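Local coordinates for cysteine protease (Listeria monocytogenes, PDB 5HU4), which anchors surface proteins to the cell wall as a transpeptidase, cleaving their C-terminal sorting signal and passing them on through a thioester intermediate, at residues D1-S6 and N15-K20; V9-V14 and K67-Y72; M57-I62 and I106-C111; Y72-E77 and K140-K145; E81-E86 and E126-E131. All blocks are in the same frame, centred on the assembly; numbering follows the deposited sequence.

Interaction 1: D1-S6 and N15-K20; sequences DAVVGS and NLLVFK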
# COMPACT_ATOMS: atom_id res chain seq x y z
N ASP A 1 12.97 -15.53 -2.12
CA ASP A 1 12.46 -14.33 -1.45
C ASP A 1 10.94 -14.36 -1.37
O ASP A 1 10.28 -15.18 -2.01
CB ASP A 1 12.92 -13.07 -2.18
CG ASP A 1 13.42 -12.00 -1.23
OD1 ASP A 1 13.01 -12.01 -0.05
OD2 ASP A 1 14.22 -11.13 -1.67
N ALA A 2 10.38 -13.44 -0.59
CA ALA A 2 8.93 -13.35 -0.40
C ALA A 2 8.38 -12.11 -1.09
O ALA A 2 7.22 -11.74 -0.90
CB ALA A 2 8.59 -13.35 1.08
N VAL A 3 9.23 -11.47 -1.89
CA VAL A 3 8.85 -10.26 -2.61
C VAL A 3 7.94 -10.59 -3.80
O VAL A 3 8.22 -11.50 -4.57
CB VAL A 3 10.09 -9.50 -3.12
CG1 VAL A 3 9.69 -8.27 -3.91
CG2 VAL A 3 10.99 -9.11 -1.95
N VAL A 4 6.85 -9.84 -3.93
CA VAL A 4 5.92 -10.05 -5.03
C VAL A 4 5.89 -8.85 -5.98
O VAL A 4 5.40 -8.95 -7.10
CB VAL A 4 4.49 -10.32 -4.52
CG1 VAL A 4 4.44 -11.63 -3.75
CG2 VAL A 4 4.02 -9.17 -3.65
N GLY A 5 6.42 -7.72 -5.52
CA GLY A 5 6.46 -6.52 -6.34
C GLY A 5 6.76 -5.26 -5.55
O GLY A 5 7.39 -5.31 -4.49
N SER A 6 6.30 -4.12 -6.06
CA SER A 6 6.56 -2.83 -5.43
C SER A 6 5.32 -1.95 -5.37
O SER A 6 4.39 -2.11 -6.16
CB SER A 6 7.67 -2.09 -6.18
OG SER A 6 8.90 -2.78 -6.10
N ASN A 15 8.29 4.51 -1.47
CA ASN A 15 8.72 3.58 -2.51
C ASN A 15 9.24 2.30 -1.86
O ASN A 15 10.38 2.24 -1.42
CB ASN A 15 9.80 4.22 -3.38
CG ASN A 15 10.20 3.34 -4.56
OD1 ASN A 15 9.54 2.34 -4.86
ND2 ASN A 15 11.29 3.70 -5.22
N LEU A 16 8.39 1.29 -1.81
CA LEU A 16 8.69 0.09 -1.03
C LEU A 16 8.51 -1.20 -1.82
O LEU A 16 7.88 -1.23 -2.87
CB LEU A 16 7.80 0.05 0.22
CG LEU A 16 7.83 1.28 1.13
CD1 LEU A 16 6.73 1.18 2.17
CD2 LEU A 16 9.19 1.43 1.79
N LEU A 17 9.09 -2.28 -1.29
CA LEU A 17 8.86 -3.61 -1.82
C LEU A 17 7.61 -4.21 -1.19
O LEU A 17 7.30 -3.93 -0.03
CB LEU A 17 10.07 -4.51 -1.56
CG LEU A 17 11.39 -4.14 -2.25
CD1 LEU A 17 12.51 -5.06 -1.78
CD2 LEU A 17 11.24 -4.21 -3.76
N VAL A 18 6.90 -5.03 -1.95
CA VAL A 18 5.70 -5.69 -1.42
C VAL A 18 6.00 -7.14 -1.08
O VAL A 18 6.51 -7.89 -1.91
CB VAL A 18 4.53 -5.62 -2.42
CG1 VAL A 18 3.28 -6.21 -1.79
CG2 VAL A 18 4.29 -4.19 -2.86
N PHE A 19 5.68 -7.53 0.15
CA PHE A 19 5.92 -8.89 0.62
C PHE A 19 4.61 -9.64 0.76
O PHE A 19 3.55 -9.05 0.98
CB PHE A 19 6.67 -8.88 1.95
CG PHE A 19 8.08 -8.35 1.84
CD1 PHE A 19 8.32 -6.99 1.87
CD2 PHE A 19 9.15 -9.22 1.73
CE1 PHE A 19 9.61 -6.50 1.77
CE2 PHE A 19 10.44 -8.74 1.63
CZ PHE A 19 10.67 -7.37 1.65
N LYS A 20 4.68 -10.96 0.64
CA LYS A 20 3.50 -11.80 0.77
C LYS A 20 3.30 -12.22 2.23
O LYS A 20 4.11 -12.96 2.78
CB LYS A 20 3.62 -13.04 -0.13
CG LYS A 20 2.29 -13.55 -0.66
CD LYS A 20 2.50 -14.73 -1.60
CE LYS A 20 1.33 -14.88 -2.57
NZ LYS A 20 1.63 -15.87 -3.64
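The ring of Phe19 meets Val3 obliquely: CG2 of Val3 stands 3.6 Å from CE2 of Phe19, and OD1 of Asp1 lies near the ring plane, at its edge. Val3 CG2 can do this because it sits anti to its own carbonyl carbon while CG1 is anti to the backbone N (chi1 178°). Val3, Phe19, Leu17 and Ser6 share one face of the sheet, where CD2 of Leu17 approaches OG of Ser6 at 3.6 Å. Val18 points to the other face, its CG1 3.6 Å from CG2 of Val4, and Tyr45 of strand 44-48 touches both valines.

The backbones run antiparallel, 150° between strand directions, as the two arms of the hairpin 3-9/14-19. Val4 N gives an almost linear bond to Val18 O (2.8 Å, 172° at the hydrogen), and Val18 N reaches Gly5 O at 2.6 Å from above the carbonyl plane. Pairing moves from Val3-Phe19 to Gly5-Val18 with a shift of one residue, a beta bulge. Beyond it Lys20 N bonds to Ala2 O at 3.1 Å.

Chemically, direct pairing rests on main-chain amides and carbonyls, whereas the side chains meeting across the strands contribute mostly apolar packing, so polar grip and hydrophobic cover are divided between backbone and side chains.

Interaction 2: V9-V14 and K67-Y72; sequences VPSVDV and KGDKIY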
# COMPACT_ATOMS: atom_id res chain seq x y z
N VAL A 9 4.06 5.69 -3.62
CA VAL A 9 3.22 6.88 -3.48
C VAL A 9 4.12 8.11 -3.51
O VAL A 9 4.58 8.58 -2.47
CB VAL A 9 2.41 6.86 -2.17
CG1 VAL A 9 1.29 7.89 -2.25
CG2 VAL A 9 1.83 5.48 -1.92
N PRO A 10 4.37 8.64 -4.72
CA PRO A 10 5.34 9.72 -4.96
C PRO A 10 5.01 11.04 -4.26
O PRO A 10 5.92 11.84 -4.03
CB PRO A 10 5.30 9.89 -6.48
CG PRO A 10 3.97 9.35 -6.89
CD PRO A 10 3.71 8.21 -5.96
N SER A 11 3.75 11.27 -3.92
CA SER A 11 3.35 12.52 -3.27
C SER A 11 3.87 12.60 -1.84
O SER A 11 4.04 13.69 -1.29
CB SER A 11 1.83 12.68 -3.29
OG SER A 11 1.22 11.82 -2.34
N VAL A 12 4.13 11.44 -1.24
CA VAL A 12 4.64 11.38 0.13
C VAL A 12 5.95 10.60 0.20
O VAL A 12 6.36 10.16 1.27
CB VAL A 12 3.61 10.73 1.08
CG1 VAL A 12 2.42 11.65 1.28
CG2 VAL A 12 3.18 9.38 0.55
N ASP A 13 6.59 10.44 -0.96
CA ASP A 13 7.91 9.81 -1.06
C ASP A 13 7.94 8.39 -0.50
O ASP A 13 8.87 8.01 0.21
CB ASP A 13 8.96 10.67 -0.36
CG ASP A 13 10.31 10.60 -1.05
OD1 ASP A 13 10.36 10.17 -2.22
OD2 ASP A 13 11.32 10.97 -0.41
N VAL A 14 6.91 7.60 -0.82
CA VAL A 14 6.88 6.20 -0.44
C VAL A 14 7.25 5.33 -1.64
O VAL A 14 6.63 5.41 -2.69
CB VAL A 14 5.50 5.77 0.09
CG1 VAL A 14 5.42 4.26 0.23
CG2 VAL A 14 5.21 6.45 1.42
N LYS A 67 -6.61 12.93 -1.08
CA LYS A 67 -7.33 12.62 -2.31
C LYS A 67 -7.22 13.81 -3.26
O LYS A 67 -7.41 14.95 -2.85
CB LYS A 67 -8.79 12.29 -2.02
N GLY A 68 -6.90 13.55 -4.53
CA GLY A 68 -6.67 12.20 -5.00
C GLY A 68 -5.25 11.97 -5.49
O GLY A 68 -4.96 12.11 -6.67
N ASP A 69 -4.36 11.61 -4.56
CA ASP A 69 -2.99 11.26 -4.91
C ASP A 69 -2.96 9.90 -5.60
O ASP A 69 -3.82 9.06 -5.38
CB ASP A 69 -2.10 11.24 -3.67
CG ASP A 69 -1.91 12.61 -3.06
OD1 ASP A 69 -2.14 13.61 -3.77
OD2 ASP A 69 -1.53 12.69 -1.87
N LYS A 70 -1.95 9.70 -6.45
CA LYS A 70 -1.81 8.44 -7.17
C LYS A 70 -1.05 7.42 -6.33
O LYS A 70 -0.08 7.75 -5.65
CB LYS A 70 -1.09 8.66 -8.50
CG LYS A 70 -1.70 9.74 -9.38
CD LYS A 70 -3.17 9.46 -9.68
CE LYS A 70 -3.64 10.27 -10.87
NZ LYS A 70 -5.02 10.80 -10.68
N ILE A 71 -1.50 6.17 -6.40
CA ILE A 71 -0.76 5.06 -5.81
C ILE A 71 -0.37 4.09 -6.91
O ILE A 71 -1.23 3.64 -7.68
CB ILE A 71 -1.58 4.32 -4.74
CG1 ILE A 71 -2.05 5.29 -3.65
CG2 ILE A 71 -0.76 3.19 -4.12
CD1 ILE A 71 -3.00 4.66 -2.65
N TYR A 72 0.91 3.78 -7.00
CA TYR A 72 1.40 2.89 -8.05
C TYR A 72 1.79 1.53 -7.49
O TYR A 72 2.51 1.44 -6.50
CB TYR A 72 2.57 3.53 -8.79
CG TYR A 72 2.19 4.82 -9.49
CD1 TYR A 72 1.63 4.80 -10.76
CD2 TYR A 72 2.37 6.05 -8.87
CE1 TYR A 72 1.27 5.96 -11.40
CE2 TYR A 72 2.02 7.22 -9.50
CZ TYR A 72 1.46 7.17 -10.77
OH TYR A 72 1.11 8.34 -11.40
O HOH W 1 1.22 10.15 -5.16
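The turn of the hairpin 3-9/14-19, with a G1 beta bulge in which Asp13 and Val14 both face Val9, brings Val9, Pro10 and Ser11 against Asp69 to Tyr72 at the beginning of strand 70-74. Val9 O accepts from Val12 N and Val14 N, which arrive from opposite faces of its plane, so one carbonyl oxygen takes two amide donors within the turn. Across the contact, with OG between the backbone N and the carbonyl carbon (chi1 74°), Ser11 OG gives a weak hydrogen bond to Asp69 OD2 at 2.9 Å. Asp69 OD2 is also bonded to Lys66 N, so the serine is a second partner of an oxygen already held by the backbone. Water 1 accepts from Ser11 N at 3.0 Å and donates to Lys70 O at 2.8 Å, bridging the two main chains.

Beside the water bridge, Pro10 and Tyr72 cross at about a right angle, with Pro10 CD 3.9 Å from Tyr72 CD2 and in the plane of the ring, at its edge. Val9 and Ile71 lie side by side, pointing the same way, their CG2 atoms 4.1 Å apart.

Backbone bonding of Tyr72 with Ala8 joins strand 70-74 to strand 3-9, while Ile71 pairs with Tyr82 of strand 78-91 and its side chain packs on Ile106 and Leu108 of strand 105-111.

Interaction 3: M57-I62 and I106-C111; sequences MLFGPI and ITLITC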
# COMPACT_ATOMS: atom_id res chain seq x y z
N MET A 57 9.89 6.40 7.26
CA MET A 57 10.04 4.97 7.00
C MET A 57 8.71 4.28 6.68
O MET A 57 7.67 4.62 7.25
CB MET A 57 10.69 4.28 8.19
CG MET A 57 12.05 4.85 8.57
SD MET A 57 13.42 4.02 7.73
CE MET A 57 13.35 2.41 8.49
N LEU A 58 8.78 3.32 5.77
CA LEU A 58 7.66 2.43 5.45
C LEU A 58 6.36 3.17 5.12
O LEU A 58 6.31 3.94 4.16
CB LEU A 58 7.43 1.45 6.61
CG LEU A 58 8.64 0.58 6.95
CD1 LEU A 58 8.36 -0.31 8.15
CD2 LEU A 58 9.05 -0.26 5.75
N PHE A 59 5.32 2.94 5.91
CA PHE A 59 4.02 3.56 5.65
C PHE A 59 3.74 4.76 6.54
O PHE A 59 2.62 5.26 6.59
CB PHE A 59 2.89 2.54 5.81
CG PHE A 59 2.49 1.88 4.53
CD1 PHE A 59 3.20 2.11 3.36
CD2 PHE A 59 1.39 1.03 4.48
CE1 PHE A 59 2.83 1.51 2.18
CE2 PHE A 59 1.02 0.42 3.30
CZ PHE A 59 1.73 0.66 2.15
N GLY A 60 4.76 5.22 7.25
CA GLY A 60 4.68 6.46 8.00
C GLY A 60 4.16 7.65 7.20
O GLY A 60 3.23 8.32 7.65
N PRO A 61 4.76 7.93 6.03
CA PRO A 61 4.36 9.12 5.26
C PRO A 61 2.94 9.09 4.67
O PRO A 61 2.47 10.14 4.23
CB PRO A 61 5.39 9.16 4.12
CG PRO A 61 6.56 8.41 4.64
CD PRO A 61 5.97 7.31 5.46
N ILE A 62 2.27 7.94 4.65
CA ILE A 62 0.94 7.89 4.04
C ILE A 62 -0.11 8.51 4.96
O ILE A 62 -1.28 8.61 4.60
CB ILE A 62 0.52 6.44 3.68
CG1 ILE A 62 0.03 5.69 4.92
CG2 ILE A 62 1.65 5.71 2.98
CD1 ILE A 62 -0.74 4.43 4.59
N ILE A 106 -7.23 -0.39 -3.87
CA ILE A 106 -6.10 -0.68 -3.00
C ILE A 106 -6.37 -0.08 -1.62
O ILE A 106 -6.97 0.99 -1.50
CB ILE A 106 -4.77 -0.14 -3.58
CG1 ILE A 106 -3.57 -0.70 -2.80
CG2 ILE A 106 -4.75 1.38 -3.59
CD1 ILE A 106 -2.23 -0.27 -3.35
N THR A 107 -5.95 -0.79 -0.58
CA THR A 107 -6.21 -0.35 0.79
C THR A 107 -4.92 -0.32 1.61
O THR A 107 -4.40 -1.36 1.99
CB THR A 107 -7.24 -1.26 1.49
OG1 THR A 107 -8.44 -1.32 0.71
CG2 THR A 107 -7.57 -0.72 2.87
N LEU A 108 -4.43 0.88 1.87
CA LEU A 108 -3.19 1.05 2.63
C LEU A 108 -3.49 1.22 4.12
O LEU A 108 -4.29 2.08 4.50
CB LEU A 108 -2.39 2.24 2.11
CG LEU A 108 -2.12 2.24 0.60
CD1 LEU A 108 -1.12 3.33 0.24
CD2 LEU A 108 -1.62 0.87 0.15
N ILE A 109 -2.86 0.40 4.95
CA ILE A 109 -3.13 0.41 6.38
C ILE A 109 -1.87 0.58 7.21
O ILE A 109 -0.88 -0.13 7.03
CB ILE A 109 -3.83 -0.90 6.82
CG1 ILE A 109 -5.08 -1.14 5.97
CG2 ILE A 109 -4.18 -0.85 8.30
CD1 ILE A 109 -5.83 -2.40 6.33
N THR A 110 -1.90 1.55 8.12
CA THR A 110 -0.80 1.77 9.05
C THR A 110 -1.32 2.30 10.38
O THR A 110 -2.45 2.78 10.47
CB THR A 110 0.23 2.77 8.48
OG1 THR A 110 1.44 2.71 9.25
CG2 THR A 110 -0.32 4.19 8.51
N CYS A 111 -0.51 2.18 11.42
CA CYS A 111 -0.86 2.73 12.73
C CYS A 111 -0.87 4.25 12.66
O CYS A 111 -0.10 4.84 11.91
CB CYS A 111 0.11 2.24 13.80
SG CYS A 111 0.36 0.45 13.83
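Thr110 OG1, hydrogen-bonded to Gly49 O, stands 3.7 Å from Phe59 CB. That hydroxyl lies anti to the backbone N (chi1 -165°), which leaves Thr110 CG2 between the backbone N and the carbonyl carbon, 3.7 Å from Phe59 O. Ile62 and Thr110 reach toward each other tip to tip, with Ile62 CG1 and Thr110 CG2 3.9 Å apart. The CD1 methyl of Ile62 extends farther, coming to 3.7 Å from Leu108 CB. Phe59 and Leu108 cross at about a right angle, and CZ of Phe59 meets CD2 of Leu108 at 3.9 Å. At the edge of the same ring, in its plane, Ile109 O lies 3.6 Å from Phe59 CD2.

The arrangement belongs to the sortase fold: a loop between strands 44-48 and 70-74 covers strand 105-111, whose last residue is Cys111, the acyl-thioester nucleophile. Leu108 and Thr110 alternate with Ile109, which points away from the loop.

A type II' turn from Met57 to Gly60, closed by Gly60 N bonding to Met57 O at 3.0 Å, presents Phe59 to the strand. All five touching residues are buried. Ile7 and Leu16 pack on Phe59, and the Thr110 side chain is about 6 Å from that of the active-site His50.

Interaction 4: Y72-E77 and K140-K145; sequences YLTDLE and KYFPSK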
# COMPACT_ATOMS: atom_id res chain seq x y z
N TYR A 72 0.91 3.78 -7.00
CA TYR A 72 1.40 2.89 -8.05
C TYR A 72 1.79 1.53 -7.49
O TYR A 72 2.51 1.44 -6.50
CB TYR A 72 2.57 3.53 -8.79
CG TYR A 72 2.19 4.82 -9.49
CD1 TYR A 72 1.63 4.80 -10.76
CD2 TYR A 72 2.37 6.05 -8.87
CE1 TYR A 72 1.27 5.96 -11.40
CE2 TYR A 72 2.02 7.22 -9.50
CZ TYR A 72 1.46 7.17 -10.77
OH TYR A 72 1.11 8.34 -11.40
N LEU A 73 1.29 0.49 -8.14
CA LEU A 73 1.52 -0.88 -7.71
C LEU A 73 1.95 -1.72 -8.90
O LEU A 73 1.41 -1.57 -10.00
CB LEU A 73 0.26 -1.45 -7.07
CG LEU A 73 0.29 -2.86 -6.49
CD1 LEU A 73 1.22 -2.94 -5.29
CD2 LEU A 73 -1.12 -3.31 -6.12
N THR A 74 2.92 -2.61 -8.70
CA THR A 74 3.38 -3.46 -9.80
C THR A 74 3.80 -4.85 -9.34
O THR A 74 4.28 -5.04 -8.22
CB THR A 74 4.56 -2.80 -10.56
OG1 THR A 74 4.85 -3.55 -11.74
CG2 THR A 74 5.80 -2.73 -9.68
N ASP A 75 3.60 -5.83 -10.22
CA ASP A 75 4.08 -7.18 -10.00
C ASP A 75 5.24 -7.45 -10.96
O ASP A 75 5.60 -8.60 -11.21
CB ASP A 75 2.96 -8.20 -10.21
CG ASP A 75 2.17 -7.96 -11.49
OD1 ASP A 75 2.65 -7.19 -12.35
OD2 ASP A 75 1.08 -8.55 -11.64
N LEU A 76 5.79 -6.36 -11.49
CA LEU A 76 6.85 -6.36 -12.50
C LEU A 76 6.38 -6.98 -13.82
O LEU A 76 7.20 -7.36 -14.66
CB LEU A 76 8.10 -7.08 -11.98
CG LEU A 76 9.25 -6.16 -11.60
CD1 LEU A 76 8.88 -5.28 -10.42
CD2 LEU A 76 10.51 -6.96 -11.30
N GLU A 77 5.07 -7.05 -14.00
CA GLU A 77 4.49 -7.41 -15.29
C GLU A 77 3.55 -6.30 -15.74
O GLU A 77 3.58 -5.87 -16.89
CB GLU A 77 3.75 -8.75 -15.21
CG GLU A 77 4.64 -9.95 -14.94
CD GLU A 77 5.72 -10.14 -15.99
OE1 GLU A 77 5.44 -9.89 -17.18
OE2 GLU A 77 6.85 -10.54 -15.62
N LYS A 140 10.53 5.24 -13.50
CA LYS A 140 9.88 6.50 -13.19
C LYS A 140 9.13 6.45 -11.87
O LYS A 140 9.28 7.33 -11.02
CB LYS A 140 8.91 6.90 -14.31
CG LYS A 140 8.57 8.39 -14.31
CD LYS A 140 7.26 8.67 -15.02
CE LYS A 140 6.99 10.17 -15.09
NZ LYS A 140 7.33 10.85 -13.81
N TYR A 141 8.32 5.41 -11.69
CA TYR A 141 7.46 5.31 -10.51
C TYR A 141 8.07 4.46 -9.41
O TYR A 141 7.77 4.66 -8.23
CB TYR A 141 6.09 4.76 -10.91
CG TYR A 141 5.34 5.69 -11.83
CD1 TYR A 141 4.98 6.97 -11.42
CD2 TYR A 141 4.98 5.29 -13.11
CE1 TYR A 141 4.29 7.82 -12.26
CE2 TYR A 141 4.29 6.14 -13.96
CZ TYR A 141 3.95 7.40 -13.53
OH TYR A 141 3.27 8.26 -14.36
N PHE A 142 8.92 3.51 -9.77
CA PHE A 142 9.62 2.70 -8.78
C PHE A 142 11.13 2.82 -8.93
O PHE A 142 11.80 1.85 -9.28
CB PHE A 142 9.19 1.24 -8.89
CG PHE A 142 7.70 1.05 -8.96
CD1 PHE A 142 6.94 1.05 -7.81
CD2 PHE A 142 7.07 0.88 -10.18
CE1 PHE A 142 5.57 0.88 -7.87
CE2 PHE A 142 5.70 0.72 -10.25
CZ PHE A 142 4.95 0.71 -9.09
N PRO A 143 11.69 4.02 -8.67
CA PRO A 143 13.11 4.25 -8.95
C PRO A 143 14.02 3.74 -7.84
O PRO A 143 13.56 3.47 -6.72
CB PRO A 143 13.19 5.77 -9.05
CG PRO A 143 12.16 6.24 -8.09
CD PRO A 143 11.03 5.24 -8.16
N SER A 144 15.28 3.51 -8.11
CA SER A 144 16.14 2.76 -7.22
C SER A 144 16.64 3.40 -5.93
O SER A 144 16.24 4.46 -5.52
CB SER A 144 17.35 2.22 -7.99
OG SER A 144 17.23 0.86 -8.32
N LYS A 145 17.54 2.67 -5.29
CA LYS A 145 18.40 3.11 -4.20
C LYS A 145 18.31 4.55 -3.80
O LYS A 145 18.65 4.89 -2.68
CB LYS A 145 19.83 2.76 -4.50
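Tyr72 and Tyr141 stack face to face, and this is the tightly packed part of the contact. The ring centroids are 3.8 Å apart and the planes differ by 17°. Tyr141 CD1 lies over the centre of the Tyr72 ring and Tyr72 CE1 over the centre of the Tyr141 ring; the shortest approach is 3.3 Å, from Tyr72 CZ to Tyr141 CE1. The opposite face of Tyr141 is met by Lys140 CD, offset toward the rim.

Phe142 makes a second tight patch. Thr74 CG2 sits over one face of its ring, 3.7 Å from the centroid and 21° off the ring normal, a CH-pi contact, while Tyr141 CB lies over the opposite face toward the rim. With Thr74 OG1 anti to the backbone N (chi1 -171°), CG2 takes the place that lets it cover the ring. At the ring edge, near its plane, Tyr72 O comes to 3.4 Å from Phe142 CE1, and Tyr72 CB is 3.7 Å from Phe142 CZ.

The outer side is looser: Pro143 to Lys145 are exposed and make no contact with 72-77, and Leu76 and Glu77 are likewise exposed. Here the bonds are local. Thr74 OG1 accepts from Leu76 N in an ST turn and Asp75 OD1 from Glu77 N in an Asx turn; Asn78 also bonds to both side chains.

Tyr141 at the helix end and Phe142, the first residue to leave helical geometry, thus pack on Tyr72 and Thr74: a C-terminal helix and tail set on strand 70-74, within the closed beta sheet of the sortase fold.

Interaction 5: E81-E86 and E126-E131; sequences EYTVTE and ELEKTE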
# COMPACT_ATOMS: atom_id res chain seq x y z
N GLU A 81 -2.39 1.57 -11.55
CA GLU A 81 -2.51 2.93 -11.04
C GLU A 81 -3.82 3.14 -10.29
O GLU A 81 -4.91 3.01 -10.87
CB GLU A 81 -2.39 3.95 -12.17
CG GLU A 81 -2.65 5.39 -11.75
CD GLU A 81 -2.27 6.39 -12.83
OE1 GLU A 81 -1.69 5.97 -13.85
OE2 GLU A 81 -2.55 7.59 -12.65
N TYR A 82 -3.72 3.47 -9.01
CA TYR A 82 -4.88 3.78 -8.19
C TYR A 82 -4.93 5.27 -7.88
O TYR A 82 -3.91 5.96 -7.96
CB TYR A 82 -4.87 2.97 -6.89
CG TYR A 82 -4.91 1.47 -7.07
CD1 TYR A 82 -3.75 0.76 -7.35
CD2 TYR A 82 -6.09 0.76 -6.94
CE1 TYR A 82 -3.77 -0.62 -7.51
CE2 TYR A 82 -6.13 -0.61 -7.10
CZ TYR A 82 -4.97 -1.30 -7.38
OH TYR A 82 -5.00 -2.66 -7.54
N THR A 83 -6.10 5.76 -7.52
CA THR A 83 -6.26 7.15 -7.10
C THR A 83 -6.97 7.22 -5.75
O THR A 83 -8.09 6.73 -5.61
CB THR A 83 -7.05 7.98 -8.13
OG1 THR A 83 -6.30 8.07 -9.35
CG2 THR A 83 -7.32 9.38 -7.60
N VAL A 84 -6.30 7.81 -4.77
CA VAL A 84 -6.84 7.93 -3.42
C VAL A 84 -8.20 8.61 -3.42
O VAL A 84 -8.35 9.72 -3.93
CB VAL A 84 -5.88 8.72 -2.50
CG1 VAL A 84 -6.52 8.94 -1.13
CG2 VAL A 84 -4.55 8.00 -2.37
N THR A 85 -9.20 7.94 -2.86
CA THR A 85 -10.56 8.48 -2.83
C THR A 85 -11.07 8.68 -1.41
O THR A 85 -12.00 9.45 -1.18
CB THR A 85 -11.54 7.57 -3.59
OG1 THR A 85 -11.50 6.25 -3.04
CG2 THR A 85 -11.17 7.51 -5.07
N GLU A 86 -10.46 7.98 -0.45
CA GLU A 86 -10.85 8.14 0.94
C GLU A 86 -9.68 7.91 1.90
O GLU A 86 -8.86 7.01 1.70
CB GLU A 86 -12.03 7.21 1.27
CG GLU A 86 -11.68 5.93 2.01
CD GLU A 86 -12.89 5.05 2.27
OE1 GLU A 86 -13.37 4.40 1.31
OE2 GLU A 86 -13.37 5.01 3.42
N GLU A 126 -9.12 3.91 -5.68
CA GLU A 126 -9.78 3.17 -6.74
C GLU A 126 -8.87 3.02 -7.96
O GLU A 126 -8.14 3.95 -8.31
CB GLU A 126 -11.08 3.86 -7.14
CG GLU A 126 -12.09 4.01 -6.01
CD GLU A 126 -12.67 2.68 -5.57
OE1 GLU A 126 -12.78 1.77 -6.42
OE2 GLU A 126 -13.02 2.55 -4.38
N LEU A 127 -8.92 1.86 -8.60
CA LEU A 127 -8.12 1.61 -9.79
C LEU A 127 -8.57 2.51 -10.93
O LEU A 127 -9.76 2.62 -11.21
CB LEU A 127 -8.21 0.14 -10.21
CG LEU A 127 -7.33 -0.30 -11.38
CD1 LEU A 127 -5.85 -0.25 -11.00
CD2 LEU A 127 -7.72 -1.69 -11.86
N GLU A 128 -7.61 3.17 -11.57
CA GLU A 128 -7.93 4.14 -12.61
C GLU A 128 -7.47 3.65 -13.98
O GLU A 128 -8.14 3.88 -14.99
CB GLU A 128 -7.31 5.50 -12.27
CG GLU A 128 -6.75 6.28 -13.44
CD GLU A 128 -6.19 7.63 -13.03
OE1 GLU A 128 -6.14 7.91 -11.81
OE2 GLU A 128 -5.80 8.42 -13.92
N LYS A 129 -6.33 2.95 -14.00
CA LYS A 129 -5.84 2.35 -15.24
C LYS A 129 -4.83 1.23 -14.98
O LYS A 129 -4.20 1.18 -13.92
CB LYS A 129 -5.22 3.41 -16.14
CG LYS A 129 -3.78 3.76 -15.79
CD LYS A 129 -3.32 5.00 -16.55
CE LYS A 129 -4.09 6.23 -16.09
NZ LYS A 129 -3.48 7.49 -16.60
N THR A 130 -4.69 0.34 -15.95
CA THR A 130 -3.73 -0.76 -15.88
C THR A 130 -2.95 -0.84 -17.19
O THR A 130 -3.54 -0.79 -18.27
CB THR A 130 -4.41 -2.11 -15.60
OG1 THR A 130 -5.10 -2.05 -14.34
CG2 THR A 130 -3.39 -3.24 -15.56
N GLU A 131 -1.63 -0.97 -17.10
CA GLU A 131 -0.79 -1.06 -18.29
C GLU A 131 0.47 -1.89 -18.07
O GLU A 131 0.92 -2.06 -16.93
CB GLU A 131 -0.42 0.34 -18.78
CG GLU A 131 -0.07 1.32 -17.67
CD GLU A 131 0.23 2.71 -18.20
OE1 GLU A 131 -0.12 3.70 -17.52
OE2 GLU A 131 0.82 2.82 -19.30
O HOH W 2 -0.08 3.94 -14.38
O HOH W 3 -13.62 5.21 -2.47
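Leu127 CD1 lies over the centre of the Tyr82 ring, 3.9 Å from its centroid and 12° off the ring normal, a CH-pi contact on one face of the sheet; the branch that carries it starts from a CG anti to the backbone N (chi1 -175°). On the other face, Glu81 OE1 and Lys129 NZ form a long salt bridge of 3.6 Å. Lys129 also makes a long ion pair with Glu128 OE2, giving a network of three charged residues. Glu81 and Glu128 lie side by side, pointing the same way, with their OE2 atoms 3.6 Å apart and carboxylate planes turned by 39°.

Backbone bonds set these side chains in place. Glu81 N donates to Lys129 O, and Glu81 O receives Glu128 N at 2.8 Å plus a weak bond from Lys129 N: both residues face Glu81 in a classic beta bulge. Thr83 and Glu126 exchange bonds in both directions, Thr83 N to Glu126 O being 2.8 Å.

Farther out, water 2 donates to Glu81 OE1 at 2.6 Å and to Glu131 OE1, linking two acidic groups. Tyr82 OH bonds to Gly41 N, and Lys70 of strand 70-74 approaches Thr83 OG1 and Glu128 OE1 through weak interactions.

With several carboxylates close together and their lysine partners at long range, the acidic cluster would be expected to favour raised carboxylate pKa values, an effect the nearby lysines and water would partly offset.

In the fold
All five contacts reach one mixed sheet of the sortase fold. Interaction 1 joins the first two strands and closes before interactions 3, 4 and 5 open. Interaction 2 carries the turn of that hairpin to strand 70-74, its centre about 17 Å from that of interaction 1. Interaction 4 shares Tyr72 with interaction 2 and meets interaction 1, centres about 10 Å apart, where strands 3-9 and 70-74 are neighbours. Strand 78-91 of interaction 5 lies beside strand 70-74, about 11 Å from interaction 2 between centres. Interaction 3 touches interaction 2 through Ile71 and Leu108; the two cross along the chain, and interaction 3 includes catalytic Cys111 at the end of strand 105-111.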